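Local atomic coordinates of hypothetical protein (Pseudomonas aeruginosa, PDB entry 2IGS), a protein that is of unknown function; it is a largely helical protein of the DUF3218 family, which is assigned to the lysozyme clan. Residues 149-154 and 208-213; 5-10 and 56-61. One frame throughout, in Å; residues are numbered along the deposited sequence.

Interaction 1 of 2, residues 149-154 and 208-213; sequences LVSYGV and TLLLAY
The tip of the hairpin between strands 148-150 and 154-155 sits on helix 203-216, and the closest CA atoms, of V154 and L210, lie 6.2 Å apart. V150 and V154 form the hydrogen-bonded pair that closes the turn; V150 N donates to V154 O at 2.9 Å, and the return bond is weak. Between them the chain reverses through an inverse gamma turn at Y152. V154 is the main residue of the contact. Its CA lies over the centre of the Y213 ring, 3.9 Å from the centroid and 13° off the normal, a CH-pi contact. V154 CG1, anti to its backbone N, covers the same face and reaches Y213 CD1 at 3.7 Å. V154 CG2 turns to L210. L210 points CD1 into the turn, 3.7 Å from Y152 CB, while its CD2 sits at the edge of the Y152 ring. V150 CG1 meets L209 CD2 at 3.7 Å, the two side chains crossing at about a right angle. No hydrogen bond crosses the contact. The polar ends are held from outside: S151 OG bonds P129 O and Y152 OH bonds V127 O. This is a buried, apolar packing of a beta-hairpin turn on a helix.

Interaction 2 of 2, residues 5-10 and 56-61; sequences EINIYQ and GDISKA
An Asx motif in the loop before helix 12-27 meets a short 3-10 turn in the loop between helices 35-48 and 63-82. N7 organises the first side. N7 CG lies beside both the backbone N and the carbonyl carbon (chi1 68°), which folds the amide back over the following residues. N7 OD1 accepts Q10 N at 3.1 Å, with the donor 40° out of the carbonyl plane; Y9 N gives a second, weak bond. The amide also donates: N7 ND2 reaches Q10 OE1 at 3.0 Å, in the carbonyl plane on a lone pair. The N7 carboxamide is thus held at both ends, while the Q10 amide is gripped through OE1. The 3-10 segment, 58-59, presents I58 to this surface. I58 CG1 is likewise flanked by N and C of its own backbone (chi1 59°), and CG2, anti to the carbonyl carbon, is the branch that does the touching. I58 CG2 lies 3.6 Å from Q10 CG and 3.8 Å from Y9 CB. The same methyl meets N7 OD1 tip to tip. Q10 crosses I58 at about a right angle, and its NE2 ends 3.5 Å from G56 O at an angle too poor for a hydrogen bond. Further along, A61 CB comes obliquely to the Y9 ring, 4.0 Å from CD1. The Y9 side chain also touches S66 and L69 of helix 63-82, while Y9 O accepts from Y65 OH. Within the turn, S59 OG donates to D57 OD2 at 2.7 Å from above the carboxylate plane.

From the N terminus, interaction 2 comes first. It closes a loop over helices 12-27 and 35-48 and brings the start of the chain to the segment leading into helix 63-82. The disulfide C27-C91 crosses this closure, joining the end of helix 12-27 to helix 87-113. Interaction 1 opens later and closes a second loop, with helices 161-165, 171-177 and 190-200 between its ends. The two closures are in series and neither nest nor cross. Their centres are about 25 Å apart, interaction 2 at the surface and interaction 1 near the middle of the chain. Helix 35-48, inside the first loop, touches both segments of interaction 1.

Interaction 1 of 2, residues 149-154 and 208-213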
loop_
_atom_site.group_PDB
_atom_site.type_symbol
_atom_site.label_atom_id
_atom_site.label_comp_id
_atom_site.label_asym_id
_atom_site.label_seq_id
_atom_site.Cartn_x
_atom_site.Cartn_y
_atom_site.Cartn_z
ATOM N N LEU F 149 -30.546 13.136 15.501
ATOM C CA LEU F 149 -30.225 13.119 14.089
ATOM C C LEU F 149 -31.412 13.651 13.263
ATOM O O LEU F 149 -32.468 13.013 13.161
ATOM C CB LEU F 149 -29.803 11.709 13.646
ATOM C CG LEU F 149 -29.349 11.574 12.194
ATOM C CD1 LEU F 149 -28.105 12.472 11.899
ATOM C CD2 LEU F 149 -29.076 10.098 11.901
ATOM N N VAL F 150 -31.213 14.812 12.640
ATOM C CA VAL F 150 -32.320 15.546 12.061
ATOM C C VAL F 150 -32.177 15.629 10.546
ATOM O O VAL F 150 -31.071 15.833 10.022
ATOM C CB VAL F 150 -32.395 16.965 12.747
ATOM C CG1 VAL F 150 -33.303 17.915 12.011
ATOM C CG2 VAL F 150 -32.818 16.821 14.187
ATOM N N SER F 151 -33.282 15.448 9.831
ATOM C CA SER F 151 -33.284 15.561 8.372
ATOM C C SER F 151 -32.270 14.608 7.723
ATOM O O SER F 151 -31.999 13.517 8.225
ATOM C CB SER F 151 -32.996 17.016 7.945
ATOM O OG SER F 151 -33.240 17.214 6.566
ATOM N N TYR F 152 -31.713 15.025 6.595
ATOM C CA TYR F 152 -30.869 14.144 5.796
ATOM C C TYR F 152 -29.402 14.181 6.230
ATOM O O TYR F 152 -28.502 14.533 5.456
ATOM C CB TYR F 152 -31.041 14.470 4.315
ATOM C CG TYR F 152 -32.459 14.240 3.790
ATOM C CD1 TYR F 152 -33.163 13.071 4.104
ATOM C CD2 TYR F 152 -33.074 15.168 2.939
ATOM C CE1 TYR F 152 -34.420 12.847 3.614
ATOM C CE2 TYR F 152 -34.342 14.938 2.439
ATOM C CZ TYR F 152 -35.013 13.784 2.791
ATOM O OH TYR F 152 -36.274 13.540 2.282
ATOM N N GLY F 153 -29.164 13.813 7.482
ATOM C CA GLY F 153 -27.806 13.840 8.027
ATOM C C GLY F 153 -27.369 14.992 8.914
ATOM O O GLY F 153 -26.169 15.075 9.248
ATOM N N VAL F 154 -28.297 15.870 9.331
ATOM C CA VAL F 154 -27.945 16.909 10.341
ATOM C C VAL F 154 -27.779 16.310 11.750
ATOM O O VAL F 154 -28.722 16.197 12.529
ATOM C CB VAL F 154 -28.900 18.152 10.358
ATOM C CG1 VAL F 154 -28.315 19.284 11.243
ATOM C CG2 VAL F 154 -29.139 18.652 8.972
ATOM N N THR F 208 -33.495 24.277 4.718
ATOM C CA THR F 208 -32.639 25.413 5.124
ATOM C C THR F 208 -31.545 24.963 6.119
ATOM O O THR F 208 -30.374 25.307 5.957
ATOM C CB THR F 208 -33.465 26.586 5.723
ATOM O OG1 THR F 208 -34.576 26.873 4.871
ATOM C CG2 THR F 208 -32.642 27.856 5.883
ATOM N N LEU F 209 -31.947 24.200 7.136
ATOM C CA LEU F 209 -31.044 23.675 8.143
ATOM C C LEU F 209 -30.041 22.741 7.491
ATOM O O LEU F 209 -28.827 22.840 7.779
ATOM C CB LEU F 209 -31.834 22.921 9.238
ATOM C CG LEU F 209 -31.088 22.161 10.352
ATOM C CD1 LEU F 209 -30.357 23.155 11.275
ATOM C CD2 LEU F 209 -32.027 21.249 11.187
ATOM N N LEU F 210 -30.546 21.859 6.612
ATOM C CA LEU F 210 -29.727 20.858 5.927
ATOM C C LEU F 210 -28.556 21.492 5.172
ATOM O O LEU F 210 -27.422 21.039 5.275
ATOM C CB LEU F 210 -30.577 20.018 4.954
ATOM C CG LEU F 210 -29.848 18.921 4.163
ATOM C CD1 LEU F 210 -29.506 17.723 5.068
ATOM C CD2 LEU F 210 -30.664 18.455 2.964
ATOM N N LEU F 211 -28.862 22.523 4.402
ATOM C CA LEU F 211 -27.868 23.227 3.608
ATOM C C LEU F 211 -26.909 24.038 4.480
ATOM O O LEU F 211 -25.735 24.110 4.178
ATOM C CB LEU F 211 -28.573 24.142 2.594
ATOM C CG LEU F 211 -29.390 23.420 1.518
ATOM C CD1 LEU F 211 -30.103 24.406 0.609
ATOM C CD2 LEU F 211 -28.520 22.441 0.727
ATOM N N ALA F 212 -27.407 24.638 5.558
ATOM C CA ALA F 212 -26.535 25.386 6.469
ATOM C C ALA F 212 -25.438 24.515 7.088
ATOM O O ALA F 212 -24.261 24.881 7.099
ATOM C CB ALA F 212 -27.370 26.053 7.583
ATOM N N TYR F 213 -25.869 23.389 7.643
ATOM C CA TYR F 213 -25.022 22.356 8.225
ATOM C C TYR F 213 -24.015 21.848 7.202
ATOM O O TYR F 213 -22.808 21.947 7.408
ATOM C CB TYR F 213 -25.925 21.224 8.697
ATOM C CG TYR F 213 -25.211 20.010 9.252
ATOM C CD1 TYR F 213 -24.762 19.988 10.568
ATOM C CD2 TYR F 213 -25.054 18.853 8.481
ATOM C CE1 TYR F 213 -24.109 18.875 11.095
ATOM C CE2 TYR F 213 -24.402 17.715 9.005
ATOM C CZ TYR F 213 -23.933 17.739 10.308
ATOM O OH TYR F 213 -23.291 16.644 10.851
#

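Interaction 2 of 2, residues 5-10 and 56-61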
loop_
_atom_site.group_PDB
_atom_site.type_symbol
_atom_site.label_atom_id
_atom_site.label_comp_id
_atom_site.label_asym_id
_atom_site.label_seq_id
_atom_site.Cartn_x
_atom_site.Cartn_y
_atom_site.Cartn_z
ATOM N N GLU F 5 -47.536 24.879 -15.911
ATOM C CA GLU F 5 -47.829 23.436 -16.102
ATOM C C GLU F 5 -47.016 22.572 -15.133
ATOM O O GLU F 5 -46.501 21.510 -15.479
ATOM C CB GLU F 5 -47.606 23.010 -17.551
ATOM C CG GLU F 5 -48.577 23.657 -18.551
ATOM C CD GLU F 5 -49.755 22.762 -18.950
ATOM O OE1 GLU F 5 -49.963 21.701 -18.309
ATOM O OE2 GLU F 5 -50.479 23.133 -19.918
ATOM N N ILE F 6 -46.931 23.060 -13.907
ATOM C CA ILE F 6 -46.226 22.414 -12.828
ATOM C C ILE F 6 -47.230 22.160 -11.725
ATOM O O ILE F 6 -48.327 22.723 -11.719
ATOM C CB ILE F 6 -45.079 23.315 -12.290
ATOM C CG1 ILE F 6 -45.614 24.679 -11.813
ATOM C CG2 ILE F 6 -44.000 23.484 -13.358
ATOM C CD1 ILE F 6 -44.672 25.457 -10.936
ATOM N N ASN F 7 -46.851 21.319 -10.775
ATOM C CA ASN F 7 -47.632 21.147 -9.558
ATOM C C ASN F 7 -46.697 20.884 -8.384
ATOM O O ASN F 7 -45.554 20.479 -8.587
ATOM C CB ASN F 7 -48.653 20.025 -9.743
ATOM C CG ASN F 7 -48.011 18.655 -9.862
ATOM O OD1 ASN F 7 -47.564 18.101 -8.888
ATOM N ND2 ASN F 7 -48.027 18.088 -11.053
ATOM N N ILE F 8 -47.207 21.086 -7.171
ATOM C CA ILE F 8 -46.426 20.990 -5.959
ATOM C C ILE F 8 -45.856 19.601 -5.646
ATOM O O ILE F 8 -44.828 19.511 -5.007
ATOM C CB ILE F 8 -47.201 21.548 -4.722
ATOM C CG1 ILE F 8 -46.190 21.915 -3.611
ATOM C CG2 ILE F 8 -48.332 20.576 -4.295
ATOM C CD1 ILE F 8 -46.747 22.623 -2.375
ATOM N N TYR F 9 -46.507 18.528 -6.091
ATOM C CA TYR F 9 -45.982 17.172 -5.822
ATOM C C TYR F 9 -44.735 16.857 -6.661
ATOM O O TYR F 9 -43.788 16.266 -6.152
ATOM C CB TYR F 9 -47.013 16.080 -6.099
ATOM C CG TYR F 9 -48.316 16.181 -5.359
ATOM C CD1 TYR F 9 -48.450 15.644 -4.078
ATOM C CD2 TYR F 9 -49.430 16.788 -5.950
ATOM C CE1 TYR F 9 -49.661 15.718 -3.391
ATOM C CE2 TYR F 9 -50.652 16.866 -5.276
ATOM C CZ TYR F 9 -50.745 16.332 -3.985
ATOM O OH TYR F 9 -51.926 16.382 -3.300
ATOM N N GLN F 10 -44.754 17.263 -7.932
ATOM C CA GLN F 10 -43.685 16.968 -8.880
ATOM C C GLN F 10 -42.667 18.102 -8.987
ATOM O O GLN F 10 -41.519 17.873 -9.335
ATOM C CB GLN F 10 -44.274 16.663 -10.276
ATOM C CG GLN F 10 -45.079 15.341 -10.356
ATOM C CD GLN F 10 -45.608 15.064 -11.738
ATOM O OE1 GLN F 10 -46.445 15.814 -12.272
ATOM N NE2 GLN F 10 -45.123 13.978 -12.346
ATOM N N GLY F 56 -44.216 8.523 -11.685
ATOM C CA GLY F 56 -44.670 9.839 -12.123
ATOM C C GLY F 56 -46.162 10.055 -11.952
ATOM O O GLY F 56 -46.742 10.920 -12.598
ATOM N N ASP F 57 -46.779 9.269 -11.073
ATOM C CA ASP F 57 -48.232 9.238 -10.898
ATOM C C ASP F 57 -48.601 9.907 -9.566
ATOM O O ASP F 57 -48.481 9.287 -8.503
ATOM C CB ASP F 57 -48.670 7.768 -10.922
ATOM C CG ASP F 57 -50.168 7.583 -10.915
ATOM O OD1 ASP F 57 -50.588 6.414 -10.900
ATOM O OD2 ASP F 57 -50.936 8.565 -10.922
ATOM N N ILE F 58 -49.039 11.169 -9.622
ATOM C CA ILE F 58 -49.378 11.929 -8.403
ATOM C C ILE F 58 -50.558 11.347 -7.620
ATOM O O ILE F 58 -50.678 11.603 -6.435
ATOM C CB ILE F 58 -49.582 13.480 -8.642
ATOM C CG1 ILE F 58 -50.695 13.760 -9.656
ATOM C CG2 ILE F 58 -48.260 14.144 -9.073
ATOM C CD1 ILE F 58 -51.227 15.189 -9.623
ATOM N N SER F 59 -51.398 10.544 -8.274
ATOM C CA SER F 59 -52.520 9.881 -7.601
ATOM C C SER F 59 -52.050 8.847 -6.575
ATOM O O SER F 59 -52.818 8.432 -5.712
ATOM C CB SER F 59 -53.474 9.241 -8.615
ATOM O OG SER F 59 -52.959 8.025 -9.153
ATOM N N LYS F 60 -50.786 8.447 -6.682
ATOM C CA LYS F 60 -50.194 7.480 -5.771
ATOM C C LYS F 60 -49.079 8.129 -4.937
ATOM O O LYS F 60 -48.204 7.439 -4.429
ATOM C CB LYS F 60 -49.674 6.256 -6.547
ATOM C CG LYS F 60 -50.710 5.596 -7.467
ATOM C CD LYS F 60 -51.852 4.929 -6.685
ATOM C CE LYS F 60 -53.194 5.043 -7.408
ATOM N NZ LYS F 60 -53.178 4.422 -8.757
ATOM N N ALA F 61 -49.130 9.457 -4.806
ATOM C CA ALA F 61 -48.174 10.214 -3.989
ATOM C C ALA F 61 -48.111 9.680 -2.554
ATOM O O ALA F 61 -49.162 9.399 -1.953
ATOM C CB ALA F 61 -48.550 11.686 -3.968
#